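Putative thioesterase II (PDB 3BBJ) is a putative hotdog-fold thioesterase that probably hydrolyses thioester bonds of acyl-CoA-like substrates. Local coordinates at residues 178-181 with 187-190; 252-255 with 259-262. All blocks are in the same frame, centred on the assembly; numbering follows the deposited sequence.

Contact 1. Residues 178-181 with 187-190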
loop_
_atom_site.group_PDB
_atom_site.type_symbol
_atom_site.label_atom_id
_atom_site.label_comp_id
_atom_site.label_asym_id
_atom_site.label_seq_id
_atom_site.Cartn_x
_atom_site.Cartn_y
_atom_site.Cartn_z
ATOM N N VAL A 178 -0.919 15.422 15.161
ATOM C CA VAL A 178 -0.185 14.410 15.904
ATOM C C VAL A 178 1.288 14.734 15.938
ATOM O O VAL A 178 1.834 15.310 14.986
ATOM C CB VAL A 178 -0.346 13.022 15.279
ATOM C CG1 VAL A 178 0.145 12.994 13.764
ATOM C CG2 VAL A 178 0.358 11.986 16.135
ATOM N N ASP A 179 1.927 14.363 17.045
ATOM C CA ASP A 179 3.366 14.554 17.237
ATOM C C ASP A 179 3.786 13.689 18.414
ATOM O O ASP A 179 2.930 13.155 19.128
ATOM C CB ASP A 179 3.662 16.034 17.542
ATOM C CG ASP A 179 5.091 16.460 17.152
ATOM O OD1 ASP A 179 5.978 15.591 16.949
ATOM O OD2 ASP A 179 5.312 17.690 17.040
ATOM N N LEU A 180 5.086 13.532 18.605
ATOM C CA LEU A 180 5.622 12.920 19.822
ATOM C C LEU A 180 5.167 13.742 21.041
ATOM O O LEU A 180 4.973 14.949 20.950
ATOM C CB LEU A 180 7.154 12.874 19.775
ATOM C CG LEU A 180 7.783 11.986 18.687
ATOM C CD1 LEU A 180 9.296 12.159 18.648
ATOM C CD2 LEU A 180 7.407 10.535 18.943
ATOM N N SER A 181 4.992 13.083 22.181
ATOM C CA SER A 181 4.447 13.754 23.353
ATOM C C SER A 181 5.409 14.793 23.989
ATOM O O SER A 181 6.650 14.656 23.966
ATOM C CB SER A 181 4.022 12.712 24.403
ATOM O OG SER A 181 5.153 12.098 25.037
ATOM N N SER A 187 8.296 17.900 20.350
ATOM C CA SER A 187 8.248 17.554 18.928
ATOM C C SER A 187 9.468 16.789 18.430
ATOM O O SER A 187 10.584 17.017 18.864
ATOM C CB SER A 187 8.113 18.819 18.071
ATOM O OG SER A 187 7.893 18.485 16.714
ATOM N N ALA A 188 9.227 15.887 17.486
ATOM C CA ALA A 188 10.278 15.108 16.839
ATOM C C ALA A 188 11.421 15.992 16.327
ATOM O O ALA A 188 11.189 16.996 15.629
ATOM C CB ALA A 188 9.680 14.324 15.652
ATOM N N LYS A 189 12.657 15.618 16.658
ATOM C CA LYS A 189 13.829 16.315 16.099
ATOM C C LYS A 189 13.978 16.008 14.607
ATOM O O LYS A 189 14.197 16.917 13.793
ATOM C CB LYS A 189 15.138 15.956 16.828
ATOM C CG LYS A 189 15.756 17.117 17.596
ATOM C CD LYS A 189 15.016 17.497 18.884
ATOM C CE LYS A 189 15.552 16.753 20.108
ATOM N NZ LYS A 189 15.157 17.465 21.359
ATOM N N ASP A 190 13.873 14.723 14.264
ATOM C CA ASP A 190 13.904 14.290 12.876
ATOM C C ASP A 190 12.527 13.745 12.455
ATOM O O ASP A 190 12.228 12.557 12.640
ATOM C CB ASP A 190 14.992 13.242 12.640
ATOM C CG ASP A 190 15.086 12.819 11.170
ATOM O OD1 ASP A 190 14.756 13.646 10.279
ATOM O OD2 ASP A 190 15.485 11.658 10.905
#
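The carboxylate of D179 reaches from the end of a strand to the loop at S187 and A188, and its two oxygens share the work. D179 OD2 takes the hydroxyl of S187 on its syn lone pair, the side facing the other oxygen, with the donor S187 OG 2.7 Å away. OD1 accepts the backbone N-H of A188 in a weak bond, nearly straight at 169° but long, with A188 N and D179 OD1 3.3 Å apart. That same oxygen also takes the N-H of the next residue in its own strand, L180 N to D179 OD1 being 2.8 Å, on the anti side and 27° out of the carboxylate plane. Together these bonds limit the rotation of a buried carboxylate; the S187 hydroxyl makes the strong link from loop to strand, and the A188 amide adds a weak one. CG of D179 stands anti to the backbone N (chi1 -154°), which turns the carboxylate toward S187 and A188.

Apolar contact lies alongside. A single branch of L180 does the touching: CD1 meets the methyl of A188, CB, at 3.7 Å and the A188 CA at 3.6 Å.

The contact closes the loop that leaves strand 173-180 and leads into helix 191-198. F194 of that helix packs on D179, L180 and A188 together, F8 of helix 7-11 also touches L180, and D179 pairs through its backbone with D152 of strand 151-155.

Contact 2. Residues 252-255 with 259-262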
loop_
_atom_site.group_PDB
_atom_site.type_symbol
_atom_site.label_atom_id
_atom_site.label_comp_id
_atom_site.label_asym_id
_atom_site.label_seq_id
_atom_site.Cartn_x
_atom_site.Cartn_y
_atom_site.Cartn_z
ATOM N N ASP A 252 -3.309 9.964 5.884
ATOM C CA ASP A 252 -2.484 10.934 5.174
ATOM C C ASP A 252 -1.969 11.934 6.203
ATOM O O ASP A 252 -2.668 12.257 7.173
ATOM C CB ASP A 252 -3.275 11.616 4.059
ATOM C CG ASP A 252 -3.768 10.624 3.009
ATOM O OD1 ASP A 252 -2.944 9.848 2.498
ATOM O OD2 ASP A 252 -4.981 10.593 2.712
ATOM N N LEU A 253 -0.727 12.373 6.012
ATOM C CA LEU A 253 -0.113 13.350 6.886
ATOM C C LEU A 253 0.391 14.547 6.082
ATOM O O LEU A 253 1.009 14.384 5.019
ATOM C CB LEU A 253 1.060 12.721 7.646
ATOM C CG LEU A 253 0.825 11.485 8.514
ATOM C CD1 LEU A 253 2.161 10.941 9.117
ATOM C CD2 LEU A 253 -0.167 11.797 9.610
ATOM N N TRP A 254 0.111 15.743 6.599
ATOM C CA TRP A 254 0.592 17.006 6.029
ATOM C C TRP A 254 1.431 17.722 7.071
ATOM O O TRP A 254 1.271 17.505 8.285
ATOM C CB TRP A 254 -0.565 17.931 5.663
ATOM C CG TRP A 254 -1.462 17.447 4.578
ATOM C CD1 TRP A 254 -1.477 17.862 3.278
ATOM C CD2 TRP A 254 -2.497 16.472 4.703
ATOM N NE1 TRP A 254 -2.462 17.196 2.578
ATOM C CE2 TRP A 254 -3.102 16.337 3.434
ATOM C CE3 TRP A 254 -2.972 15.700 5.761
ATOM C CZ2 TRP A 254 -4.154 15.446 3.198
ATOM C CZ3 TRP A 254 -4.024 14.827 5.531
ATOM C CH2 TRP A 254 -4.599 14.701 4.258
ATOM N N ASP A 255 2.314 18.597 6.604
ATOM C CA ASP A 255 3.158 19.368 7.512
ATOM C C ASP A 255 2.520 20.717 7.861
ATOM O O ASP A 255 1.434 21.052 7.371
ATOM C CB ASP A 255 4.571 19.556 6.918
ATOM C CG ASP A 255 4.623 20.567 5.754
ATOM O OD1 ASP A 255 3.580 21.060 5.262
ATOM O OD2 ASP A 255 5.760 20.854 5.329
ATOM N N ARG A 259 1.820 20.808 3.227
ATOM C CA ARG A 259 2.412 19.966 2.190
ATOM C C ARG A 259 2.224 18.509 2.537
ATOM O O ARG A 259 2.592 18.073 3.630
ATOM C CB ARG A 259 3.896 20.286 2.032
ATOM C CG ARG A 259 4.133 21.709 1.478
ATOM C CD ARG A 259 5.512 22.267 1.831
ATOM N NE ARG A 259 6.632 21.559 1.202
ATOM C CZ ARG A 259 7.474 20.721 1.809
ATOM N NH1 ARG A 259 7.358 20.435 3.090
ATOM N NH2 ARG A 259 8.455 20.158 1.113
ATOM N N LEU A 260 1.620 17.762 1.629
ATOM C CA LEU A 260 1.434 16.333 1.832
ATOM C C LEU A 260 2.817 15.677 1.958
ATOM O O LEU A 260 3.659 15.813 1.063
ATOM C CB LEU A 260 0.642 15.721 0.666
ATOM C CG LEU A 260 0.384 14.211 0.682
ATOM C CD1 LEU A 260 -0.571 13.818 1.849
ATOM C CD2 LEU A 260 -0.137 13.696 -0.696
ATOM N N VAL A 261 3.043 14.981 3.065
ATOM C CA VAL A 261 4.323 14.310 3.308
ATOM C C VAL A 261 4.226 12.776 3.366
ATOM O O VAL A 261 5.189 12.114 3.044
ATOM C CB VAL A 261 5.024 14.832 4.618
ATOM C CG1 VAL A 261 5.362 16.310 4.506
ATOM C CG2 VAL A 261 4.145 14.596 5.830
ATOM N N ALA A 262 3.088 12.230 3.794
ATOM C CA ALA A 262 2.888 10.760 3.930
ATOM C C ALA A 262 1.500 10.315 3.475
ATOM O O ALA A 262 0.515 10.996 3.746
ATOM C CB ALA A 262 3.081 10.311 5.379
#
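L260 lays its CD1 methyl over one face of the W254 indole, 4.1 Å from the centroid of the five-membered ring and 20° off its normal, a CH-pi contact displaced toward the rim. The leucine gets there with CG anti to the backbone N (chi1 178°), and its CB lies near NE1 of W254.

The two strands pair antiparallel with a classic beta bulge: V261 and A262 both face L253. The carbonyl oxygen of L253 therefore accepts two amides, V261 N at 2.9 Å and A262 N at 3.2 Å from L253 O, while L253 N gives its hydrogen to A262 O. On the face opposite the indole, CB of L253 packs against CB of A262 at 3.9 Å.

At the turn end, D255 N donates to R259 O, and the D255 carboxylate grips R259 twice. OD1 takes the backbone amide, with R259 N and D255 OD1 2.7 Å apart. D255 OD2 forms a salt bridge with R259 NH1 at 2.8 Å; the carboxylate oxygen lies at the guanidinium edge, but the two planes are turned 41° apart, and the nitrogen approaches from above the carboxylate plane.

R259 NH1 also bonds I227 O, and L241 of the second subunit packs on L260. The chemistry implies a hairpin end closed by charge as well as by amides: the arginine probably offsets the charge of the buried D255 carboxylate.

How the contacts relate
Contact 1 closes before contact 2 opens along the chain, and both belong to the C-terminal of two hotdog-type acyl-CoA thioesterase regions. Their centres lie 14 Å apart; the nearest atoms come within about 4 Å without touching. Strand 233-243 stands between them in the sheet, pairing with strand 173-180 of contact 1 on one side and with strand 246-254 of contact 2 on the other; L233 hydrogen-bonds V178 through the backbone and packs against the L253 side chain. Helix 191-198 is shared as well, offering F194 to contact 1 and L195 and A198 to L253. One contact lies at the strand-to-helix connection, the other at the turn end of the hairpin, around the same helix-covered sheet.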